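Local coordinates for protein UDP-N-acetylglucosamine 2-epimerase (Listeria monocytogenes, PDB 3OT5) that probably catalyses the reversible interconversion of UDP-N-acetylglucosamine and UDP-N-acetylmannosamine by epimerisation at C2 of the sugar, at residues P45-L50 with F78-D83; P82-D87 with N107-A112. All blocks are in the same frame, centred on the assembly; numbering follows the deposited sequence.

Contact 1: P45-L50 with F78-D83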
loop_
_atom_site.group_PDB
_atom_site.type_symbol
_atom_site.label_atom_id
_atom_site.label_comp_id
_atom_site.label_asym_id
_atom_site.label_seq_id
_atom_site.Cartn_x
_atom_site.Cartn_y
_atom_site.Cartn_z
ATOM N N PRO A 45 -3.194 -6.922 8.769
ATOM C CA PRO A 45 -3.986 -8.042 8.271
ATOM C C PRO A 45 -3.311 -9.386 8.503
ATOM O O PRO A 45 -3.971 -10.381 8.786
ATOM C CB PRO A 45 -4.086 -7.763 6.762
ATOM C CG PRO A 45 -3.825 -6.370 6.609
ATOM C CD PRO A 45 -2.840 -6.008 7.682
ATOM N N LEU A 46 -1.996 -9.397 8.359
ATOM C CA LEU A 46 -1.202 -10.591 8.556
ATOM C C LEU A 46 -1.262 -10.955 10.042
ATOM O O LEU A 46 -1.438 -12.129 10.408
ATOM C CB LEU A 46 0.225 -10.323 8.083
ATOM C CG LEU A 46 1.208 -11.468 7.863
ATOM C CD1 LEU A 46 0.613 -12.523 6.933
ATOM C CD2 LEU A 46 2.506 -10.894 7.283
ATOM N N VAL A 47 -1.153 -9.952 10.905
ATOM C CA VAL A 47 -1.234 -10.198 12.338
ATOM C C VAL A 47 -2.626 -10.764 12.660
ATOM O O VAL A 47 -2.737 -11.738 13.413
ATOM C CB VAL A 47 -0.939 -8.943 13.168
ATOM C CG1 VAL A 47 -1.187 -9.210 14.648
ATOM C CG2 VAL A 47 0.494 -8.490 12.925
ATOM N N LEU A 48 -3.674 -10.165 12.091
ATOM C CA LEU A 48 -5.034 -10.676 12.291
ATOM C C LEU A 48 -5.125 -12.138 11.894
ATOM O O LEU A 48 -5.665 -12.944 12.648
ATOM C CB LEU A 48 -6.086 -9.902 11.490
ATOM C CG LEU A 48 -6.479 -8.500 11.924
ATOM C CD1 LEU A 48 -7.638 -8.001 11.050
ATOM C CD2 LEU A 48 -6.875 -8.507 13.387
ATOM N N ALA A 49 -4.625 -12.468 10.702
ATOM C CA ALA A 49 -4.637 -13.848 10.203
ATOM C C ALA A 49 -3.970 -14.815 11.198
ATOM O O ALA A 49 -4.465 -15.925 11.432
ATOM C CB ALA A 49 -3.959 -13.929 8.860
ATOM N N LEU A 50 -2.841 -14.398 11.761
ATOM C CA LEU A 50 -2.131 -15.201 12.757
ATOM C C LEU A 50 -2.995 -15.374 13.993
ATOM O O LEU A 50 -3.041 -16.452 14.584
ATOM C CB LEU A 50 -0.818 -14.538 13.160
ATOM C CG LEU A 50 0.308 -14.549 12.132
ATOM C CD1 LEU A 50 1.394 -13.516 12.477
ATOM C CD2 LEU A 50 0.881 -15.960 12.031
ATOM N N PHE A 78 -7.536 -2.523 13.921
ATOM C CA PHE A 78 -7.322 -3.964 13.780
ATOM C C PHE A 78 -7.346 -4.684 15.136
ATOM O O PHE A 78 -7.188 -5.904 15.197
ATOM C CB PHE A 78 -5.991 -4.229 13.057
ATOM C CG PHE A 78 -6.007 -3.861 11.597
ATOM C CD1 PHE A 78 -6.168 -4.840 10.624
ATOM C CD2 PHE A 78 -5.875 -2.539 11.191
ATOM C CE1 PHE A 78 -6.190 -4.510 9.277
ATOM C CE2 PHE A 78 -5.894 -2.203 9.844
ATOM C CZ PHE A 78 -6.055 -3.189 8.886
ATOM N N ASP A 79 -7.561 -3.927 16.214
ATOM C CA ASP A 79 -7.594 -4.476 17.568
ATOM C C ASP A 79 -6.335 -5.313 17.795
ATOM O O ASP A 79 -6.397 -6.517 18.037
ATOM C CB ASP A 79 -8.860 -5.306 17.787
ATOM C CG ASP A 79 -9.062 -5.690 19.236
ATOM O OD1 ASP A 79 -8.180 -5.387 20.065
ATOM O OD2 ASP A 79 -10.116 -6.285 19.550
ATOM N N ILE A 80 -5.194 -4.649 17.684
ATOM C CA ILE A 80 -3.892 -5.271 17.837
ATOM C C ILE A 80 -3.143 -4.656 18.993
ATOM O O ILE A 80 -2.782 -3.484 18.959
ATOM C CB ILE A 80 -3.031 -5.084 16.571
ATOM C CG1 ILE A 80 -3.586 -5.919 15.420
ATOM C CG2 ILE A 80 -1.597 -5.502 16.830
ATOM C CD1 ILE A 80 -2.790 -5.795 14.128
ATOM N N LYS A 81 -2.918 -5.452 20.024
ATOM C CA LYS A 81 -2.187 -4.994 21.174
ATOM C C LYS A 81 -0.734 -5.275 20.833
ATOM O O LYS A 81 -0.380 -6.427 20.618
ATOM C CB LYS A 81 -2.583 -5.802 22.410
ATOM C CG LYS A 81 -4.088 -5.910 22.678
ATOM C CD LYS A 81 -4.747 -4.575 22.976
ATOM C CE LYS A 81 -6.225 -4.784 23.316
ATOM N NZ LYS A 81 -6.938 -3.523 23.670
ATOM N N PRO A 82 0.111 -4.230 20.734
ATOM C CA PRO A 82 1.517 -4.491 20.428
ATOM C C PRO A 82 2.213 -5.098 21.648
ATOM O O PRO A 82 1.961 -4.664 22.767
ATOM C CB PRO A 82 2.067 -3.105 20.116
ATOM C CG PRO A 82 1.221 -2.179 20.898
ATOM C CD PRO A 82 -0.149 -2.795 20.949
ATOM N N ASP A 83 3.073 -6.091 21.440
ATOM C CA ASP A 83 3.753 -6.747 22.566
ATOM C C ASP A 83 4.990 -5.990 23.059
ATOM O O ASP A 83 5.238 -5.903 24.263
ATOM C CB ASP A 83 4.132 -8.193 22.216
ATOM C CG ASP A 83 2.929 -9.038 21.839
ATOM O OD1 ASP A 83 2.624 -9.999 22.579
ATOM O OD2 ASP A 83 2.249 -8.712 20.839
#
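Leu-48 and Phe-78 cross at about a right angle, and their meeting gives the contact its shape. It packs helix 37-51, which follows strand 28-34 in the Rossmann-like domain, against the loop leading into edge strand 84-85. Phe-78, just after helix 72-77, turns its side chain toward helix 37-51, and the branched end of Leu-48 presses against the rim of its ring: Leu-48 CD1 lies 3.5 Å from Phe-78 CD1, close to the ring plane, while Leu-48 CG sits in that plane at the edge. The second methyl, Leu-48 CD2, lies against the Phe-78 carbonyl, 3.2 Å from Phe-78 O. The ring of Pro-45 comes obliquely to the phenyl, with Pro-45 CD 4.0 Å from Phe-78 CE1, and Phe-78 thus lodges against two side chains about one turn apart. Farther along, Ile-80 extends its chain (chi2 -180°) until Ile-80 CD1 stands 3.8 Å from Val-47 CB. A compact, beta-branched valine suits this spot, since it also packs on Val-61 and Phe-34 of the sheet. Between Phe-78 and Ile-80, Asp-79 has positive phi and is the C-prime residue of a Schellman motif, which turns the chain from helix to loop. Thr-207 of helix 200-208 touches both Leu-48 and Phe-78. With apolar side chains meeting across it and one methyl against a carbonyl oxygen, the contact depends on dispersion and the exclusion of water, and its fit probably rests on complementary shape.

Contact 2: P82-D87 with N107-A112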
loop_
_atom_site.group_PDB
_atom_site.type_symbol
_atom_site.label_atom_id
_atom_site.label_comp_id
_atom_site.label_asym_id
_atom_site.label_seq_id
_atom_site.Cartn_x
_atom_site.Cartn_y
_atom_site.Cartn_z
ATOM N N PRO A 82 0.111 -4.230 20.734
ATOM C CA PRO A 82 1.517 -4.491 20.428
ATOM C C PRO A 82 2.213 -5.098 21.648
ATOM O O PRO A 82 1.961 -4.664 22.767
ATOM C CB PRO A 82 2.067 -3.105 20.116
ATOM C CG PRO A 82 1.221 -2.179 20.898
ATOM C CD PRO A 82 -0.149 -2.795 20.949
ATOM N N ASP A 83 3.073 -6.091 21.440
ATOM C CA ASP A 83 3.753 -6.747 22.566
ATOM C C ASP A 83 4.990 -5.990 23.059
ATOM O O ASP A 83 5.238 -5.903 24.263
ATOM C CB ASP A 83 4.132 -8.193 22.216
ATOM C CG ASP A 83 2.929 -9.038 21.839
ATOM O OD1 ASP A 83 2.624 -9.999 22.579
ATOM O OD2 ASP A 83 2.249 -8.712 20.839
ATOM N N ILE A 84 5.765 -5.455 22.124
ATOM C CA ILE A 84 6.976 -4.717 22.454
ATOM C C ILE A 84 6.986 -3.411 21.668
ATOM O O ILE A 84 6.657 -3.381 20.479
ATOM C CB ILE A 84 8.236 -5.581 22.181
ATOM C CG1 ILE A 84 8.196 -6.830 23.073
ATOM C CG2 ILE A 84 9.513 -4.783 22.415
ATOM C CD1 ILE A 84 9.358 -7.760 22.921
ATOM N N ASP A 85 7.334 -2.323 22.352
ATOM C CA ASP A 85 7.368 -1.009 21.733
ATOM C C ASP A 85 8.715 -0.361 21.991
ATOM O O ASP A 85 8.981 0.098 23.093
ATOM C CB ASP A 85 6.226 -0.140 22.276
ATOM C CG ASP A 85 6.098 1.201 21.549
ATOM O OD1 ASP A 85 5.007 1.812 21.620
ATOM O OD2 ASP A 85 7.064 1.636 20.889
ATOM N N LEU A 86 9.564 -0.341 20.963
ATOM C CA LEU A 86 10.887 0.262 21.059
ATOM C C LEU A 86 10.805 1.721 20.639
ATOM O O LEU A 86 10.389 2.035 19.520
ATOM C CB LEU A 86 11.876 -0.472 20.165
ATOM C CG LEU A 86 11.998 -1.967 20.425
ATOM C CD1 LEU A 86 13.016 -2.562 19.480
ATOM C CD2 LEU A 86 12.384 -2.231 21.884
ATOM N N ASP A 87 11.200 2.615 21.532
ATOM C CA ASP A 87 11.150 4.030 21.235
ATOM C C ASP A 87 12.466 4.461 20.577
ATOM O O ASP A 87 13.353 5.010 21.233
ATOM C CB ASP A 87 10.882 4.824 22.517
ATOM C CG ASP A 87 10.643 6.307 22.254
ATOM O OD1 ASP A 87 10.241 6.665 21.121
ATOM O OD2 ASP A 87 10.832 7.109 23.194
ATOM N N ASN A 107 17.849 -6.973 17.894
ATOM C CA ASN A 107 18.722 -8.068 18.296
ATOM C C ASN A 107 18.324 -8.534 19.698
ATOM O O ASN A 107 18.116 -9.721 19.944
ATOM C CB ASN A 107 20.173 -7.612 18.337
ATOM C CG ASN A 107 21.124 -8.739 18.644
ATOM O OD1 ASN A 107 21.307 -9.638 17.834
ATOM N ND2 ASN A 107 21.785 -8.665 19.792
ATOM N N GLU A 108 18.193 -7.578 20.607
ATOM C CA GLU A 108 17.845 -7.864 21.999
ATOM C C GLU A 108 16.436 -8.442 22.124
ATOM O O GLU A 108 16.218 -9.394 22.860
ATOM C CB GLU A 108 17.976 -6.594 22.833
ATOM C CG GLU A 108 17.773 -6.787 24.334
ATOM C CD GLU A 108 17.989 -5.509 25.123
ATOM O OE1 GLU A 108 18.278 -4.461 24.504
ATOM O OE2 GLU A 108 17.881 -5.550 26.366
ATOM N N VAL A 109 15.478 -7.877 21.391
ATOM C CA VAL A 109 14.107 -8.375 21.461
ATOM C C VAL A 109 14.029 -9.814 20.968
ATOM O O VAL A 109 13.379 -10.649 21.598
ATOM C CB VAL A 109 13.125 -7.475 20.678
ATOM C CG1 VAL A 109 11.742 -8.116 20.608
ATOM C CG2 VAL A 109 13.048 -6.112 21.332
ATOM N N ILE A 110 14.704 -10.102 19.856
ATOM C CA ILE A 110 14.702 -11.443 19.285
ATOM C C ILE A 110 15.392 -12.452 20.205
ATOM O O ILE A 110 14.864 -13.538 20.450
ATOM C CB ILE A 110 15.356 -11.459 17.906
ATOM C CG1 ILE A 110 14.496 -10.663 16.915
ATOM C CG2 ILE A 110 15.519 -12.874 17.419
ATOM C CD1 ILE A 110 15.118 -10.475 15.574
ATOM N N ALA A 111 16.558 -12.086 20.725
ATOM C CA ALA A 111 17.314 -12.957 21.629
ATOM C C ALA A 111 16.468 -13.413 22.812
ATOM O O ALA A 111 16.522 -14.580 23.203
ATOM C CB ALA A 111 18.584 -12.248 22.136
ATOM N N ALA A 112 15.694 -12.484 23.370
ATOM C CA ALA A 112 14.842 -12.762 24.519
ATOM C C ALA A 112 13.568 -13.541 24.148
ATOM O O ALA A 112 13.297 -14.596 24.722
ATOM C CB ALA A 112 14.476 -11.457 25.217
#
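In the Rossmann-like N-terminal half of the protein, the edge strand 84-85 of a parallel sheet is covered on one face by helix 95-113, and within 107-112 Val-109 is the residue that meets it. The two methyls of Val-109 divide the work. CG1, placed anti to the backbone N (chi1 172°), points at the end of Ile-84, and the two side chains reach toward each other tip to tip: Val-109 CG1 and Ile-84 CD1 are 3.3 Å apart, tighter than ordinary van der Waals contact. The other methyl serves two neighbours at once: Val-109 CG2 lies 3.9 Å from Ile-84 CG2, the short branch of the isoleucine, and 4.0 Å from Leu-86 CD2. Leu-86 slides past Val-109 in the opposite direction, and both of its methyls, CD1 and CD2, lie alongside Val-109 CG2. Ile-84 and Leu-86 both direct their side chains to the helix, the alternation expected of extended chain, whereas Asp-85 between them is exposed to solvent; on the same helix Ile-84 also touches Glu-113 and Leu-86 touches Ile-106. Beta-branched isoleucine suits the extended backbone, and valine offers the strand two methyls on a short stem. Backbone hydrogen bonds of Ile-84 with Val-61 and Ile-63 tie the strand to its neighbour, while Val-62 of that strand also touches Val-109. A helix laid by aliphatic packing over parallel strands is typical of the three-layer alpha-beta-alpha sandwich.

Overall arrangement
The two contacts meet near one edge of the seven-stranded parallel sheet, with centres about 16 Å apart, and they join through Pro-82 and Asp-83, where the loop of contact 1 runs into the strand of contact 2. Contact 1 is the more buried, its centre about 17 Å from that of the chain, and binds the 37-51 helix to the loop before the edge strand; contact 2, its centre about 25 Å from that of the chain, is partly buried and binds that strand to helix 95-113. Both are mainly apolar, but contact 1 combines an aromatic ring with proline and aliphatic groups, whereas contact 2 is purely aliphatic and smaller. At the junction, Asp-83 OD2 accepts a hydrogen bond from Val-61 N.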